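Local coordinates for cytochrome C-type biogenesis protein ccmF (Thermus thermophilus, PDB 6ZMQ) that is a membrane-bound, heme-containing cytochrome c heme lyase that probably handles and attaches heme during cytochrome c maturation, at residues 84-87 against 88-91; 99-102 against 103-106; 35-38 against 39-43. All coordinates share one frame; numbering follows the deposited sequence.

From the N terminus, contact 3 (35-38 against 39-43) comes first, within the long membrane helix 20-47. Contact 1 (84-87 against 88-91) follows, opening the short helix 87-92 after helix 61-81, and contact 2 (99-102 against 103-106) lies on the next short helix, 99-104. Each joins adjacent pieces of chain, so none closes a loop; they run in series, neither nesting nor crossing. Contacts 1 and 2 have centres about 14 Å apart and meet where Tyr88 OH approaches Thr105 O at 3.1 Å, a probable hydrogen bond linking helix 87-92 to segment 103-106. Contact 3 stands apart, its centre about 33 Å from that of contact 1.

Contact 1: residues 84-87 against 88-91; sequences FSLA and YVAR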
# COMPACT_ATOMS: atom_id res chain seq x y z
N PHE A 84 -29.87 14.45 5.92
CA PHE A 84 -29.85 14.16 4.49
C PHE A 84 -29.71 15.43 3.67
O PHE A 84 -29.86 15.40 2.44
CB PHE A 84 -31.12 13.39 4.11
CG PHE A 84 -30.94 11.89 4.09
CD1 PHE A 84 -30.24 11.23 5.10
CD2 PHE A 84 -31.53 11.13 3.08
CE1 PHE A 84 -30.10 9.85 5.08
CE2 PHE A 84 -31.40 9.75 3.06
CZ PHE A 84 -30.69 9.11 4.06
N SER A 85 -29.42 16.56 4.33
CA SER A 85 -29.35 17.86 3.66
C SER A 85 -28.00 18.10 3.00
O SER A 85 -27.93 18.79 1.98
CB SER A 85 -29.65 18.99 4.65
OG SER A 85 -28.64 19.11 5.63
N LEU A 86 -26.92 17.54 3.55
CA LEU A 86 -25.62 17.67 2.91
C LEU A 86 -25.55 16.74 1.71
O LEU A 86 -26.19 15.68 1.68
CB LEU A 86 -24.51 17.34 3.89
CG LEU A 86 -24.55 17.97 5.28
CD1 LEU A 86 -23.88 17.05 6.26
CD2 LEU A 86 -23.84 19.28 5.24
N ALA A 87 -24.78 17.15 0.70
CA ALA A 87 -24.72 16.41 -0.56
C ALA A 87 -23.99 15.08 -0.40
O ALA A 87 -24.38 14.07 -1.00
CB ALA A 87 -24.06 17.27 -1.64
N TYR A 88 -22.92 15.08 0.40
CA TYR A 88 -22.08 13.89 0.58
C TYR A 88 -22.83 12.77 1.28
O TYR A 88 -22.71 11.60 0.90
CB TYR A 88 -20.82 14.28 1.35
CG TYR A 88 -19.78 13.20 1.51
CD1 TYR A 88 -19.23 12.57 0.40
CD2 TYR A 88 -19.33 12.82 2.78
CE1 TYR A 88 -18.26 11.59 0.55
CE2 TYR A 88 -18.37 11.83 2.93
CZ TYR A 88 -17.84 11.22 1.81
OH TYR A 88 -16.89 10.25 1.94
N VAL A 89 -23.65 13.10 2.28
CA VAL A 89 -24.38 12.07 3.01
C VAL A 89 -25.62 11.62 2.23
O VAL A 89 -25.95 10.43 2.21
CB VAL A 89 -24.70 12.54 4.45
CG1 VAL A 89 -25.42 13.86 4.45
CG2 VAL A 89 -25.47 11.48 5.26
N ALA A 90 -26.29 12.55 1.53
CA ALA A 90 -27.46 12.19 0.71
C ALA A 90 -27.05 11.32 -0.48
O ALA A 90 -27.83 10.49 -0.95
CB ALA A 90 -28.19 13.44 0.24
N ARG A 91 -25.83 11.53 -0.99
CA ARG A 91 -25.33 10.65 -2.04
C ARG A 91 -24.64 9.41 -1.48
O ARG A 91 -24.41 8.45 -2.23
CB ARG A 91 -24.40 11.43 -2.97
CG ARG A 91 -25.15 11.93 -4.21
CD ARG A 91 -24.22 12.44 -5.32
NE ARG A 91 -23.28 13.51 -4.97
CZ ARG A 91 -23.60 14.76 -4.62
NH1 ARG A 91 -24.86 15.19 -4.61
NH2 ARG A 91 -22.63 15.62 -4.33
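Leu86 and Ala90 join through a backbone hydrogen bond at the start of the short helix 87-92, where Leu86 occupies the N-cap position. Ala90 N donates to Leu86 O at 3.1 Å, with an N-H...O angle of 158°, and one step on Arg91 N reaches Ala87 O at 2.9 Å. Ala90 N and Arg91 N are thereby satisfied by the carbonyls of the N-cap and the first helical residue. The methyl of Ala90 lies 3.4 Å from Phe84 O and close to Leu86 O as well, so it touches both the incoming loop and the N-cap carbonyl. Beside this, Val89 turns CG1 back to Leu86, 3.6 Å from its CB, and the pair packs against Ala78 and Leu79 of helix 61-81. Ser85 OG is held by Asp83 OD1. The ring of Tyr88 extends beyond the turn, to Leu75 and Ala108; its OH accepts a weak hydrogen bond from Ala109 N and probably also bonds Thr105 O. Arg91 bends at its third torsion (chi3 -56°), folding its chain back over the turn. Ala87 O thus lies over the centre of one guanidinium face, 3.7 Å from its plane, and NH2 comes 3.5 Å from Ala87 CB.

Contact 2: residues 99-102 against 103-106; sequences LWVT and LVTP
Leu99 O accepts from Leu103 N across the contact and from the hydroxyl of Thr102 within its own turn. Leu103 N reaches it at 3.3 Å with an N-H...O angle of 138°, a fairly bent helical bond, while Thr102 OG1 donates to it at 2.6 Å. Both come from the same face of the carbonyl plane. Thr102 places its hydroxyl between its own backbone N and carbonyl carbon (chi1 47°), which turns OG1 back along the helix; there Pro98 O is a second hydrogen-bond partner, so the one hydroxyl hydrogen must be shared by the two carbonyls or alternate between them. With a valine here, both carbonyls would probably lose their hydroxyl partner, leaving Leu99 O with backbone donors alone. Further along, the backbone bonding weakens: Val104 N is 3.5 Å from Trp100 O in a weak bond, and the bond from Thr105 N to Val101 O is weak too, its acceptor uncertain in position.

The apolar contacts involve leucines, valines and the indole of Trp100. Val104 CG2 is shared, lying 4.0 Å from Trp100 CZ3, obliquely to the indole, and 4.2 Å from Val101 CG2, with the two valines crossed at about a right angle. Leu103 lays CD1 against CG of Leu99 at 4.1 Å. Trp100 also touches Gln181 and Trp184, whereas Leu103, Thr105 and Pro106 turn to helix 61-81 through Glu76 and Leu79. Pro106 CD lies 3.5 Å from Thr102 O, where the next helical donor would come. The arrangement is that of a short, weakly bonded helix, 99-104, running into a proline whose nitrogen cannot donate, ahead of helix 110-129.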
# COMPACT_ATOMS: atom_id res chain seq x y z
N LEU A 99 -24.18 -0.27 11.04
CA LEU A 99 -23.35 0.56 11.91
C LEU A 99 -21.91 0.66 11.41
O LEU A 99 -21.34 1.76 11.39
CB LEU A 99 -23.38 0.05 13.35
CG LEU A 99 -22.74 0.97 14.40
CD1 LEU A 99 -23.36 2.36 14.38
CD2 LEU A 99 -22.84 0.38 15.80
N TRP A 100 -21.31 -0.47 10.99
CA TRP A 100 -19.92 -0.44 10.54
C TRP A 100 -19.74 0.30 9.23
O TRP A 100 -18.66 0.85 8.99
CB TRP A 100 -19.35 -1.87 10.40
CG TRP A 100 -19.76 -2.64 9.16
CD1 TRP A 100 -20.83 -3.47 9.03
CD2 TRP A 100 -19.09 -2.65 7.89
NE1 TRP A 100 -20.88 -4.00 7.76
CE2 TRP A 100 -19.82 -3.50 7.04
CE3 TRP A 100 -17.96 -2.00 7.39
CZ2 TRP A 100 -19.45 -3.73 5.71
CZ3 TRP A 100 -17.59 -2.23 6.07
CH2 TRP A 100 -18.34 -3.09 5.25
N VAL A 101 -20.78 0.38 8.39
CA VAL A 101 -20.61 1.09 7.14
C VAL A 101 -20.94 2.57 7.32
O VAL A 101 -20.51 3.40 6.52
CB VAL A 101 -21.43 0.45 5.99
CG1 VAL A 101 -22.89 0.87 6.04
CG2 VAL A 101 -20.78 0.71 4.61
N THR A 102 -21.68 2.94 8.38
CA THR A 102 -21.87 4.36 8.68
C THR A 102 -20.63 5.00 9.28
O THR A 102 -20.49 6.23 9.21
CB THR A 102 -23.05 4.58 9.63
OG1 THR A 102 -22.97 3.66 10.72
CG2 THR A 102 -24.37 4.41 8.90
N LEU A 103 -19.74 4.22 9.89
CA LEU A 103 -18.50 4.78 10.41
C LEU A 103 -17.37 4.77 9.38
O LEU A 103 -16.36 5.44 9.60
CB LEU A 103 -18.04 4.06 11.69
CG LEU A 103 -19.00 4.05 12.90
CD1 LEU A 103 -19.05 2.68 13.58
CD2 LEU A 103 -18.70 5.17 13.90
N VAL A 104 -17.51 4.03 8.28
CA VAL A 104 -16.53 4.02 7.21
C VAL A 104 -17.05 4.69 5.95
O VAL A 104 -16.34 4.75 4.94
CB VAL A 104 -16.03 2.60 6.92
CG1 VAL A 104 -15.58 1.91 8.21
CG2 VAL A 104 -17.09 1.77 6.20
N THR A 105 -18.27 5.23 5.99
CA THR A 105 -18.74 6.24 5.04
C THR A 105 -18.02 7.60 5.12
O THR A 105 -17.85 8.22 4.05
CB THR A 105 -20.26 6.41 5.21
OG1 THR A 105 -20.87 5.12 5.13
CG2 THR A 105 -20.89 7.20 4.08
N PRO A 106 -17.52 8.13 6.27
CA PRO A 106 -16.74 9.39 6.21
C PRO A 106 -15.42 9.35 5.44
O PRO A 106 -14.71 10.36 5.48
CB PRO A 106 -16.48 9.71 7.68
CG PRO A 106 -17.60 9.19 8.34
CD PRO A 106 -17.86 7.89 7.69

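Contact 3: residues 35-38 against 39-43; sequences SLLG and LGLAL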
# COMPACT_ATOMS: atom_id res chain seq x y z
N SER A 35 -3.35 26.20 10.09
CA SER A 35 -2.24 25.70 9.29
C SER A 35 -1.62 26.78 8.40
O SER A 35 -0.41 26.74 8.14
CB SER A 35 -2.69 24.49 8.48
OG SER A 35 -3.50 23.64 9.28
N LEU A 36 -2.42 27.75 7.93
CA LEU A 36 -1.89 28.88 7.17
C LEU A 36 -0.98 29.74 8.02
O LEU A 36 0.11 30.13 7.58
CB LEU A 36 -3.02 29.75 6.62
CG LEU A 36 -3.53 29.67 5.19
CD1 LEU A 36 -4.84 30.45 5.05
CD2 LEU A 36 -2.48 30.13 4.19
N LEU A 37 -1.40 30.06 9.24
CA LEU A 37 -0.54 30.90 10.06
C LEU A 37 0.61 30.08 10.65
O LEU A 37 1.67 30.64 10.95
CB LEU A 37 -1.39 31.64 11.10
CG LEU A 37 -0.75 32.68 12.02
CD1 LEU A 37 -1.02 34.06 11.44
CD2 LEU A 37 -1.35 32.64 13.42
N GLY A 38 0.45 28.75 10.75
CA GLY A 38 1.59 27.89 11.07
C GLY A 38 2.65 27.88 9.99
O GLY A 38 3.84 27.95 10.29
N LEU A 39 2.22 27.84 8.72
CA LEU A 39 3.14 27.96 7.60
C LEU A 39 3.79 29.34 7.56
O LEU A 39 5.00 29.45 7.30
CB LEU A 39 2.39 27.63 6.30
CG LEU A 39 2.81 27.62 4.82
CD1 LEU A 39 2.61 29.03 4.21
CD2 LEU A 39 4.24 27.11 4.56
N GLY A 40 3.04 30.40 7.90
CA GLY A 40 3.61 31.74 7.93
C GLY A 40 4.61 31.97 9.05
O GLY A 40 5.68 32.57 8.82
N LEU A 41 4.30 31.51 10.26
CA LEU A 41 5.21 31.69 11.39
C LEU A 41 6.43 30.78 11.26
O LEU A 41 7.54 31.20 11.62
CB LEU A 41 4.46 31.45 12.71
CG LEU A 41 3.38 32.48 13.08
CD1 LEU A 41 2.79 32.18 14.44
CD2 LEU A 41 3.93 33.89 13.04
N ALA A 42 6.27 29.58 10.67
CA ALA A 42 7.42 28.72 10.42
C ALA A 42 8.35 29.31 9.36
O ALA A 42 9.58 29.23 9.49
CB ALA A 42 6.95 27.33 9.99
N LEU A 43 7.77 29.93 8.32
CA LEU A 43 8.60 30.55 7.29
C LEU A 43 9.32 31.79 7.80
O LEU A 43 10.49 32.00 7.46
CB LEU A 43 7.74 30.88 6.07
CG LEU A 43 7.59 29.75 5.03
CD1 LEU A 43 6.99 30.30 3.74
CD2 LEU A 43 8.93 29.02 4.76
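Leu39 N bonds to Ser35 O at 2.9 Å, the first of four successive i to i+4 hydrogen bonds that join 35-38 to 39-43. Gly40 N follows to Leu36 O, then Leu41 N to Leu37 O at 2.9 Å with an N-H...O angle of 163°, and Ala42 N to Gly38 O at 3.0 Å. No break or bulge interrupts the series, and the two glycines keep helical backbone angles. This is the regular alpha-helix of a predicted membrane-spanning segment, part of helix 20-47. Among the side chains, Leu37 and Leu41 stand one turn apart and bring their CG atoms to 4.3 Å. Leu41 has CG anti to its carbonyl carbon (chi1 -67°), which tucks the branch over the preceding turn, with CG 3.3 Å from Leu37 O. Ala42 rests its methyl 3.2 Å from Gly38 O, the carbonyl that its own amide uses. Leu41 and Ala42 also meet helix 51-57, at Phe53 and Ala57. Ser35 OG bonds to Ala31 O, while its side chain, like that of Leu39, packs on Phe146 of helix 135-157. A bound phosphatidylethanolamine touches both Leu36 and Leu39, and the CB of Leu39 lies 3.5 Å from Ser35 O.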